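Local coordinates for protein polyhedrin (Uranotaenia sapphirina cypovirus, PDB 4ZQX) that forms the crystalline matrix of the polyhedra that enclose cypovirus particles, as other cypovirus polyhedrins do, and holds a bound ATP in this crystal, at residues E18-Y23 and Y105-V110; P48-G53 and A175-R180; Q39-H44 and M61-N66. One frame throughout, in Å; residues are numbered along the deposited sequence.

Contact 1: E18-Y23 and Y105-V110; sequences EAPRAY and YLRGNV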
loop_
_atom_site.group_PDB
_atom_site.type_symbol
_atom_site.label_atom_id
_atom_site.label_comp_id
_atom_site.label_asym_id
_atom_site.label_seq_id
_atom_site.Cartn_x
_atom_site.Cartn_y
_atom_site.Cartn_z
ATOM N N GLU A 18 -18.220 12.028 21.755
ATOM C CA GLU A 18 -18.993 11.983 20.502
ATOM C C GLU A 18 -18.198 12.285 19.236
ATOM O O GLU A 18 -18.710 12.091 18.138
ATOM C CB GLU A 18 -20.187 12.944 20.563
ATOM C CG GLU A 18 -21.103 12.716 21.756
ATOM C CD GLU A 18 -21.671 11.305 21.814
ATOM O OE1 GLU A 18 -22.119 10.790 20.773
ATOM O OE2 GLU A 18 -21.666 10.707 22.910
ATOM N N ALA A 19 -16.952 12.737 19.382
ATOM C CA ALA A 19 -16.143 13.145 18.230
ATOM C C ALA A 19 -16.055 12.103 17.101
ATOM O O ALA A 19 -16.080 12.470 15.938
ATOM C CB ALA A 19 -14.735 13.549 18.674
ATOM N N PRO A 20 -15.937 10.805 17.435
ATOM C CA PRO A 20 -15.834 9.803 16.361
ATOM C C PRO A 20 -17.054 9.694 15.441
ATOM O O PRO A 20 -16.961 9.059 14.406
ATOM C CB PRO A 20 -15.631 8.486 17.122
ATOM C CG PRO A 20 -15.069 8.894 18.464
ATOM C CD PRO A 20 -15.753 10.202 18.770
ATOM N N ARG A 21 -18.178 10.291 15.812
ATOM C CA ARG A 21 -19.364 10.231 14.968
ATOM C C ARG A 21 -19.316 11.255 13.830
ATOM O O ARG A 21 -20.110 11.189 12.891
ATOM C CB ARG A 21 -20.624 10.416 15.818
ATOM C CG ARG A 21 -20.740 9.355 16.890
ATOM C CD ARG A 21 -21.983 9.477 17.754
ATOM N NE ARG A 21 -21.874 8.587 18.906
ATOM C CZ ARG A 21 -22.165 7.290 18.893
ATOM N NH1 ARG A 21 -22.612 6.706 17.787
ATOM N NH2 ARG A 21 -22.012 6.571 19.995
ATOM N N ALA A 22 -18.374 12.190 13.900
ATOM C CA ALA A 22 -18.262 13.234 12.880
ATOM C C ALA A 22 -17.815 12.733 11.499
ATOM O O ALA A 22 -17.070 11.758 11.370
ATOM C CB ALA A 22 -17.304 14.338 13.353
ATOM N N TYR A 23 -18.276 13.434 10.470
ATOM C CA TYR A 23 -17.758 13.248 9.129
ATOM C C TYR A 23 -16.258 13.527 9.142
ATOM O O TYR A 23 -15.822 14.518 9.715
ATOM C CB TYR A 23 -18.478 14.174 8.142
ATOM C CG TYR A 23 -18.072 13.930 6.705
ATOM C CD1 TYR A 23 -18.606 12.877 5.980
ATOM C CD2 TYR A 23 -17.161 14.761 6.070
ATOM C CE1 TYR A 23 -18.230 12.646 4.656
ATOM C CE2 TYR A 23 -16.763 14.533 4.754
ATOM C CZ TYR A 23 -17.303 13.474 4.054
ATOM O OH TYR A 23 -16.934 13.242 2.753
ATOM N N TYR A 105 -9.306 -5.098 17.995
ATOM C CA TYR A 105 -9.960 -4.030 18.744
ATOM C C TYR A 105 -10.475 -2.966 17.780
ATOM O O TYR A 105 -9.696 -2.398 17.032
ATOM C CB TYR A 105 -8.969 -3.426 19.740
ATOM C CG TYR A 105 -8.637 -4.388 20.855
ATOM C CD1 TYR A 105 -9.532 -4.595 21.894
ATOM C CD2 TYR A 105 -7.453 -5.115 20.856
ATOM C CE1 TYR A 105 -9.264 -5.489 22.910
ATOM C CE2 TYR A 105 -7.163 -5.994 21.887
ATOM C CZ TYR A 105 -8.085 -6.184 22.908
ATOM O OH TYR A 105 -7.853 -7.063 23.955
ATOM N N LEU A 106 -11.789 -2.733 17.789
ATOM C CA LEU A 106 -12.423 -1.767 16.889
ATOM C C LEU A 106 -13.082 -0.662 17.698
ATOM O O LEU A 106 -13.809 -0.949 18.655
ATOM C CB LEU A 106 -13.499 -2.449 16.022
ATOM C CG LEU A 106 -13.060 -3.367 14.877
ATOM C CD1 LEU A 106 -12.411 -4.642 15.390
ATOM C CD2 LEU A 106 -14.253 -3.708 13.990
ATOM N N ARG A 107 -12.844 0.594 17.327
ATOM C CA ARG A 107 -13.413 1.695 18.091
ATOM C C ARG A 107 -13.877 2.791 17.157
ATOM O O ARG A 107 -13.107 3.276 16.340
ATOM C CB ARG A 107 -12.387 2.271 19.089
ATOM C CG ARG A 107 -13.000 3.200 20.141
ATOM C CD ARG A 107 -11.940 4.050 20.874
ATOM N NE ARG A 107 -12.499 4.690 22.065
ATOM C CZ ARG A 107 -13.160 5.844 22.071
ATOM N NH1 ARG A 107 -13.333 6.525 20.948
ATOM N NH2 ARG A 107 -13.641 6.324 23.210
ATOM N N GLY A 108 -15.127 3.197 17.307
ATOM C CA GLY A 108 -15.660 4.284 16.517
ATOM C C GLY A 108 -17.018 4.012 15.929
ATOM O O GLY A 108 -17.767 3.152 16.411
ATOM N N ASN A 109 -17.337 4.772 14.877
ATOM C CA ASN A 109 -18.666 4.748 14.280
ATOM C C ASN A 109 -18.795 3.638 13.236
ATOM O O ASN A 109 -19.054 3.892 12.066
ATOM C CB ASN A 109 -18.987 6.123 13.690
ATOM C CG ASN A 109 -20.464 6.315 13.422
ATOM O OD1 ASN A 109 -21.309 5.653 14.023
ATOM N ND2 ASN A 109 -20.783 7.231 12.517
ATOM N N VAL A 110 -18.636 2.397 13.702
ATOM C CA VAL A 110 -18.562 1.209 12.858
ATOM C C VAL A 110 -19.924 0.614 12.513
ATOM O O VAL A 110 -20.831 0.601 13.327
ATOM C CB VAL A 110 -17.709 0.134 13.566
ATOM C CG1 VAL A 110 -17.699 -1.213 12.793
ATOM C CG2 VAL A 110 -16.296 0.661 13.816
HETATM O O HOH W 1 -15.537 6.767 13.968
#
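Pro-20 and Asn-109 meet where the turn after helix 4-18 comes down on the end of strand 101-107. Asn-109 CB lies 3.6 Å from Pro-20 O. CG of Asn-109 is anti to the backbone N (chi1 -163°), and the amide points on toward Arg-21. There Asn-109 ND2 comes 4.0 Å from Arg-21 O, too far for a hydrogen bond. In the conformer given, one of two for Arg-21, Asn-109 OD1 sits obliquely near the Arg-21 guanidinium, and the two flat groups are turned 68° apart. Pro-20 packs on the strand end through CB and CG. Pro-20 CB lies 4.2 Å from Gly-108 CA, and its CG touches the guanidinium edge of Arg-107 at NH1.

No direct hydrogen bond joins 18-23 to 105-110. One water bridges the two backbones. It donates to Pro-20 O over 2.7 Å and accepts from Asn-109 N over 2.8 Å.

Both backbones are tightly turned here. Residues 19-21 form a short 3-10 segment, and Asn-109 is the centre of an inverse gamma turn. Gly-108 adopts backbone angles that would press a CB against the preceding carbonyl O. In the same conformer Arg-21 NE makes a salt bridge with Glu-18 OE1 at 2.9 Å, with an N-H...O angle of 131°, well off straight. Glu-18 OE2 pairs in turn with Arg-158, an ATP-binding residue. Arg-107 NH2 bonds to the carbonyl of Ser-154, also at the ATP site, so this contact borders the nucleotide pocket.

Ser-134 of the second subunit packs on Pro-20 and Arg-107. Strand 101-107 runs between strands 27-34 and 160-166 in the large antiparallel sheet, and the turn beside its end leads from helix 4-18 toward strand 27-34.

Contact 2: P48-G53 and A175-R180; sequences PFVIKG and AVIVPR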
loop_
_atom_site.group_PDB
_atom_site.type_symbol
_atom_site.label_atom_id
_atom_site.label_comp_id
_atom_site.label_asym_id
_atom_site.label_seq_id
_atom_site.Cartn_x
_atom_site.Cartn_y
_atom_site.Cartn_z
ATOM N N PRO A 48 -11.959 7.135 7.980
ATOM C CA PRO A 48 -13.333 7.491 8.352
ATOM C C PRO A 48 -14.394 6.682 7.627
ATOM O O PRO A 48 -15.517 6.655 8.107
ATOM C CB PRO A 48 -13.438 8.975 7.928
ATOM C CG PRO A 48 -12.017 9.445 7.800
ATOM C CD PRO A 48 -11.293 8.235 7.262
ATOM N N PHE A 49 -14.072 6.074 6.489
ATOM C CA PHE A 49 -15.098 5.494 5.612
ATOM C C PHE A 49 -15.013 3.971 5.486
ATOM O O PHE A 49 -16.015 3.268 5.628
ATOM C CB PHE A 49 -14.994 6.167 4.242
ATOM C CG PHE A 49 -15.039 7.664 4.323
ATOM C CD1 PHE A 49 -16.201 8.299 4.713
ATOM C CD2 PHE A 49 -13.914 8.433 4.052
ATOM C CE1 PHE A 49 -16.257 9.678 4.811
ATOM C CE2 PHE A 49 -13.968 9.813 4.141
ATOM C CZ PHE A 49 -15.139 10.431 4.523
ATOM N N VAL A 50 -13.823 3.463 5.218
ATOM C CA VAL A 50 -13.573 2.023 5.223
ATOM C C VAL A 50 -12.164 1.764 5.707
ATOM O O VAL A 50 -11.206 2.200 5.065
ATOM C CB VAL A 50 -13.692 1.381 3.807
ATOM C CG1 VAL A 50 -13.701 -0.118 3.952
ATOM C CG2 VAL A 50 -14.916 1.853 3.079
ATOM N N ILE A 51 -12.017 1.078 6.843
ATOM C CA ILE A 51 -10.683 0.630 7.261
ATOM C C ILE A 51 -10.380 -0.635 6.477
ATOM O O ILE A 51 -11.217 -1.535 6.415
ATOM C CB ILE A 51 -10.564 0.280 8.758
ATOM C CG1 ILE A 51 -11.058 1.424 9.643
ATOM C CG2 ILE A 51 -9.096 -0.092 9.086
ATOM C CD1 ILE A 51 -11.016 1.096 11.131
ATOM N N LYS A 52 -9.191 -0.698 5.882
ATOM C CA LYS A 52 -8.724 -1.902 5.204
ATOM C C LYS A 52 -7.445 -2.380 5.885
ATOM O O LYS A 52 -6.369 -1.852 5.641
ATOM C CB LYS A 52 -8.498 -1.610 3.724
ATOM C CG LYS A 52 -9.794 -1.249 3.030
ATOM C CD LYS A 52 -9.624 -0.876 1.595
ATOM C CE LYS A 52 -10.992 -0.489 1.018
ATOM N NZ LYS A 52 -11.013 -0.261 -0.439
ATOM N N GLY A 53 -7.592 -3.344 6.792
ATOM C CA GLY A 53 -6.485 -3.872 7.565
ATOM C C GLY A 53 -5.986 -5.139 6.903
ATOM O O GLY A 53 -6.600 -6.192 7.030
ATOM N N ALA A 175 -7.325 -10.189 6.401
ATOM C CA ALA A 175 -8.032 -9.106 5.718
ATOM C C ALA A 175 -9.226 -8.667 6.552
ATOM O O ALA A 175 -10.156 -9.440 6.767
ATOM C CB ALA A 175 -8.493 -9.545 4.349
ATOM N N VAL A 176 -9.172 -7.427 7.014
ATOM C CA VAL A 176 -10.225 -6.836 7.822
ATOM C C VAL A 176 -10.792 -5.663 7.041
ATOM O O VAL A 176 -10.044 -4.798 6.582
ATOM C CB VAL A 176 -9.673 -6.338 9.176
ATOM C CG1 VAL A 176 -10.784 -5.738 10.041
ATOM C CG2 VAL A 176 -9.032 -7.462 9.904
ATOM N N ILE A 177 -12.108 -5.659 6.866
ATOM C CA ILE A 177 -12.799 -4.571 6.197
ATOM C C ILE A 177 -13.804 -3.992 7.178
ATOM O O ILE A 177 -14.677 -4.721 7.637
ATOM C CB ILE A 177 -13.543 -5.081 4.951
ATOM C CG1 ILE A 177 -12.550 -5.720 3.981
ATOM C CG2 ILE A 177 -14.268 -3.924 4.240
ATOM C CD1 ILE A 177 -13.180 -6.463 2.827
ATOM N N VAL A 178 -13.681 -2.705 7.495
ATOM C CA VAL A 178 -14.509 -2.061 8.519
ATOM C C VAL A 178 -15.227 -0.854 7.938
ATOM O O VAL A 178 -14.638 0.228 7.841
ATOM C CB VAL A 178 -13.670 -1.573 9.701
ATOM C CG1 VAL A 178 -14.569 -1.031 10.794
ATOM C CG2 VAL A 178 -12.816 -2.689 10.233
ATOM N N PRO A 179 -16.506 -1.019 7.546
ATOM C CA PRO A 179 -17.245 0.097 6.938
ATOM C C PRO A 179 -17.892 1.003 7.977
ATOM O O PRO A 179 -18.229 0.553 9.082
ATOM C CB PRO A 179 -18.336 -0.606 6.105
ATOM C CG PRO A 179 -18.223 -2.041 6.379
ATOM C CD PRO A 179 -17.315 -2.245 7.543
ATOM N N ARG A 180 -18.040 2.273 7.616
ATOM C CA ARG A 180 -18.716 3.242 8.454
ATOM C C ARG A 180 -20.230 2.976 8.604
ATOM O O ARG A 180 -20.909 2.628 7.643
ATOM C CB ARG A 180 -18.520 4.638 7.861
ATOM C CG ARG A 180 -18.986 5.733 8.806
ATOM C CD ARG A 180 -18.725 7.133 8.273
ATOM N NE ARG A 180 -18.919 8.119 9.337
ATOM C CZ ARG A 180 -17.986 8.479 10.231
ATOM N NH1 ARG A 180 -16.744 7.973 10.214
ATOM N NH2 ARG A 180 -18.297 9.365 11.154
#
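Ile-51 and Val-178 stand side by side and point the same way from the sheet. Ile-51 CB and Val-178 CB are 3.7 Å apart. Ile-51 CG1 is anti to the carbonyl carbon (chi1 -53°), and the chain beyond it stays alongside the valine: Ile-51 CD1 lies 4.0 Å from Val-178 CB. Val-176 projects from the same face, opposite Gly-53, which has no side chain to offer it. Leu-29 and Met-27 of strand 27-34 pack against this face, so it looks into the core.

The other face carries Val-50, Lys-52, Ile-177 and Pro-179. Val-50 and Ile-177 also lie side by side, and Val-50 CG1 touches Ile-177 CG2 at 3.9 Å. Lys-52 NZ bonds to the carbonyls of Leu-201 and Ile-198 of the third subunit.

Strands 50-55 and 173-179 are antiparallel neighbours in a three-stranded sheet, with 116-120 on the far side of 173-179. Ile-51 with Val-178 and Gly-53 with Val-176 are hydrogen-bonded pairs, each tied by two backbone bonds. Val-50 with Pro-179 and Lys-52 with Ile-177 are non-hydrogen-bonded pairs, and CA-H...O contacts run between the strands there.

Past Pro-179 the ladder gains one more bond, Arg-180 N to Phe-49 O at 3.0 Å. The Arg-180 chain then runs extended from CG to NE past Pro-48 O, with Arg-180 CD only 3.2 Å from that oxygen. Arg-180 NH1 donates to Pro-48 O at 2.8 Å, in both the guanidinium and carbonyl planes and on a lone pair. Arg-180 NH1 also bonds to the carbonyl of Ala-25. Pro-48 CB sits over the centre of the Phe-49 ring, 3.8 Å above its plane.

Contact 3: Q39-H44 and M61-N66; sequences QCKSFH and MWDIDN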
loop_
_atom_site.group_PDB
_atom_site.type_symbol
_atom_site.label_atom_id
_atom_site.label_comp_id
_atom_site.label_asym_id
_atom_site.label_seq_id
_atom_site.Cartn_x
_atom_site.Cartn_y
_atom_site.Cartn_z
ATOM N N GLN A 39 5.403 -12.189 24.017
ATOM C CA GLN A 39 5.667 -10.965 23.289
ATOM C C GLN A 39 4.467 -10.656 22.407
ATOM O O GLN A 39 3.664 -11.546 22.111
ATOM C CB GLN A 39 6.983 -11.026 22.502
ATOM C CG GLN A 39 7.064 -12.056 21.444
ATOM C CD GLN A 39 7.543 -13.411 21.953
ATOM O OE1 GLN A 39 6.901 -14.043 22.768
ATOM N NE2 GLN A 39 8.664 -13.864 21.432
ATOM N N CYS A 40 4.341 -9.382 22.029
ATOM C CA CYS A 40 3.195 -8.887 21.273
ATOM C C CYS A 40 3.648 -8.004 20.137
ATOM O O CYS A 40 4.638 -7.259 20.256
ATOM C CB CYS A 40 2.266 -8.046 22.156
ATOM S SG CYS A 40 1.497 -8.914 23.533
ATOM N N LYS A 41 2.906 -8.090 19.042
ATOM C CA LYS A 41 3.064 -7.182 17.918
ATOM C C LYS A 41 1.711 -6.527 17.694
ATOM O O LYS A 41 0.698 -7.211 17.655
ATOM C CB LYS A 41 3.486 -7.972 16.681
ATOM C CG LYS A 41 4.434 -7.274 15.787
ATOM C CD LYS A 41 5.093 -8.236 14.795
ATOM C CE LYS A 41 5.446 -7.484 13.544
ATOM N NZ LYS A 41 6.170 -8.303 12.560
ATOM N N SER A 42 1.680 -5.204 17.588
ATOM C CA SER A 42 0.415 -4.504 17.321
ATOM C C SER A 42 0.477 -3.773 15.993
ATOM O O SER A 42 1.523 -3.272 15.606
ATOM C CB SER A 42 0.045 -3.526 18.431
ATOM O OG SER A 42 0.988 -2.479 18.520
ATOM N N PHE A 43 -0.665 -3.727 15.313
ATOM C CA PHE A 43 -0.809 -3.096 14.010
ATOM C C PHE A 43 -1.991 -2.156 14.114
ATOM O O PHE A 43 -3.085 -2.586 14.497
ATOM C CB PHE A 43 -1.122 -4.136 12.924
ATOM C CG PHE A 43 -0.117 -5.275 12.836
ATOM C CD1 PHE A 43 -0.225 -6.377 13.672
ATOM C CD2 PHE A 43 0.916 -5.251 11.902
ATOM C CE1 PHE A 43 0.691 -7.439 13.590
ATOM C CE2 PHE A 43 1.835 -6.311 11.812
ATOM C CZ PHE A 43 1.717 -7.399 12.665
ATOM N N HIS A 44 -1.776 -0.883 13.796
ATOM C CA HIS A 44 -2.848 0.115 13.842
ATOM C C HIS A 44 -3.238 0.632 12.463
ATOM O O HIS A 44 -2.367 1.031 11.681
ATOM C CB HIS A 44 -2.451 1.313 14.708
ATOM C CG HIS A 44 -3.450 2.420 14.642
ATOM N ND1 HIS A 44 -3.264 3.551 13.874
ATOM C CD2 HIS A 44 -4.680 2.541 15.197
ATOM C CE1 HIS A 44 -4.325 4.333 13.983
ATOM N NE2 HIS A 44 -5.201 3.739 14.771
ATOM N N MET A 61 4.519 -12.944 11.524
ATOM C CA MET A 61 5.472 -13.748 12.279
ATOM C C MET A 61 6.173 -12.863 13.306
ATOM O O MET A 61 6.371 -11.676 13.065
ATOM C CB MET A 61 6.520 -14.344 11.338
ATOM C CG MET A 61 5.954 -15.173 10.212
ATOM S SD MET A 61 5.354 -16.759 10.785
ATOM C CE MET A 61 6.898 -17.651 10.778
ATOM N N TRP A 62 6.542 -13.423 14.452
ATOM C CA TRP A 62 7.447 -12.718 15.338
ATOM C C TRP A 62 8.801 -12.722 14.656
ATOM O O TRP A 62 9.378 -13.783 14.404
ATOM C CB TRP A 62 7.526 -13.372 16.717
ATOM C CG TRP A 62 8.477 -12.667 17.600
ATOM C CD1 TRP A 62 9.711 -13.089 17.978
ATOM C CD2 TRP A 62 8.287 -11.380 18.198
ATOM N NE1 TRP A 62 10.307 -12.146 18.787
ATOM C CE2 TRP A 62 9.447 -11.091 18.944
ATOM C CE3 TRP A 62 7.239 -10.450 18.188
ATOM C CZ2 TRP A 62 9.597 -9.902 19.662
ATOM C CZ3 TRP A 62 7.384 -9.279 18.912
ATOM C CH2 TRP A 62 8.551 -9.016 19.638
ATOM N N ASP A 63 9.300 -11.531 14.352
ATOM C CA ASP A 63 10.411 -11.380 13.406
ATOM C C ASP A 63 11.718 -10.845 13.996
ATOM O O ASP A 63 12.580 -10.335 13.270
ATOM C CB ASP A 63 9.942 -10.531 12.217
ATOM C CG ASP A 63 9.305 -9.221 12.628
ATOM O OD1 ASP A 63 8.924 -9.046 13.798
ATOM O OD2 ASP A 63 9.175 -8.358 11.748
ATOM N N ILE A 64 11.885 -11.023 15.298
ATOM C CA ILE A 64 13.086 -10.560 15.988
ATOM C C ILE A 64 13.932 -11.758 16.378
ATOM O O ILE A 64 13.431 -12.716 16.982
ATOM C CB ILE A 64 12.713 -9.734 17.233
ATOM C CG1 ILE A 64 11.670 -8.674 16.863
ATOM C CG2 ILE A 64 13.949 -9.084 17.861
ATOM C CD1 ILE A 64 12.043 -7.779 15.670
ATOM N N ASP A 65 15.218 -11.693 16.039
ATOM C CA ASP A 65 16.156 -12.776 16.304
ATOM C C ASP A 65 17.416 -12.162 16.881
ATOM O O ASP A 65 18.147 -11.454 16.187
ATOM C CB ASP A 65 16.466 -13.547 15.014
ATOM C CG ASP A 65 17.344 -14.767 15.247
ATOM O OD1 ASP A 65 17.314 -15.348 16.356
ATOM O OD2 ASP A 65 18.063 -15.142 14.296
ATOM N N ASN A 66 17.642 -12.438 18.164
ATOM C CA ASN A 66 18.785 -11.900 18.890
ATOM C C ASN A 66 18.944 -10.389 18.675
ATOM O O ASN A 66 20.043 -9.900 18.384
ATOM C CB ASN A 66 20.062 -12.658 18.502
ATOM C CG ASN A 66 20.031 -14.124 18.937
ATOM O OD1 ASN A 66 19.698 -14.437 20.082
ATOM N ND2 ASN A 66 20.368 -15.027 18.018
#
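Gln-39 lies against one face of the Trp-62 indole. Gln-39 CB starts over the outer part of the six-membered ring, 3.8 Å from Trp-62 CH2. CG comes next and makes the central contact. Gln-39 CG sits 3.4 Å from the centroid of the Trp-62 six-membered ring and 7° off the ring normal, a CH-pi contact over the face. The chain bends at chi2 (-87°), and the amide stands over the five-membered ring with NE2 down and OE1 turned away. Gln-39 NE2 ends 3.6 Å from Trp-62 NE1, with the amide plane steeply inclined to the indole, 79° from it. Ile-64 CG1 touches the opposite face toward its rim, so the indole is held between Gln-39 and a residue of its own segment. Cys-40 O meets the ring edge at CZ3.

The two segments are not paired as strands. Residues 40-44 belong to strand 40-47 of the large antiparallel sheet, while 61-66 leads from helix 57-60 into the short hairpin of strands 64-65 and 68-69. The contact is made mainly by side chains, between that sheet and the connection beside it.

Lys-41 adds the charged part. Its chain is extended beyond CG and brings NZ to the Asp-63 carboxylate. Lys-41 NZ is 3.1 Å from both Asp-63 OD1 and Asp-63 OD2, in a salt bridge whose hydrogen bonds are weak. A further weak bond goes to Met-61 O, and the stronger partner of the ammonium is the carbonyl of Glu-59. The carboxylate has other donors: Trp-210 NE1 bonds to Asp-63 OD1 and Gln-69 NE2 to OD2. The rings of Tyr-35 and Trp-210 also meet the Trp-62 indole.

All three contacts are largely buried, but contact 2 is almost wholly so. It has one partly exposed residue, Lys-52; contact 3 has two, and contact 1 has one plus the exposed Arg-21. Contact 2 is strand pairing, with regular backbone bonds. Contact 1 relies on a bridging water and van der Waals contacts, contact 3 on an aromatic face and a salt bridge. Contacts 1 and 3 both reach the large antiparallel sheet, on opposite sides of the chain's centre, with centres about 28 Å apart. Contact 2 lies in the smaller sheet. It touches contact 1 through Arg-180, and adjoins contact 3 in sequence, where strand 40-47 leads into 50-55. Only contact 1 lies beside the ATP site.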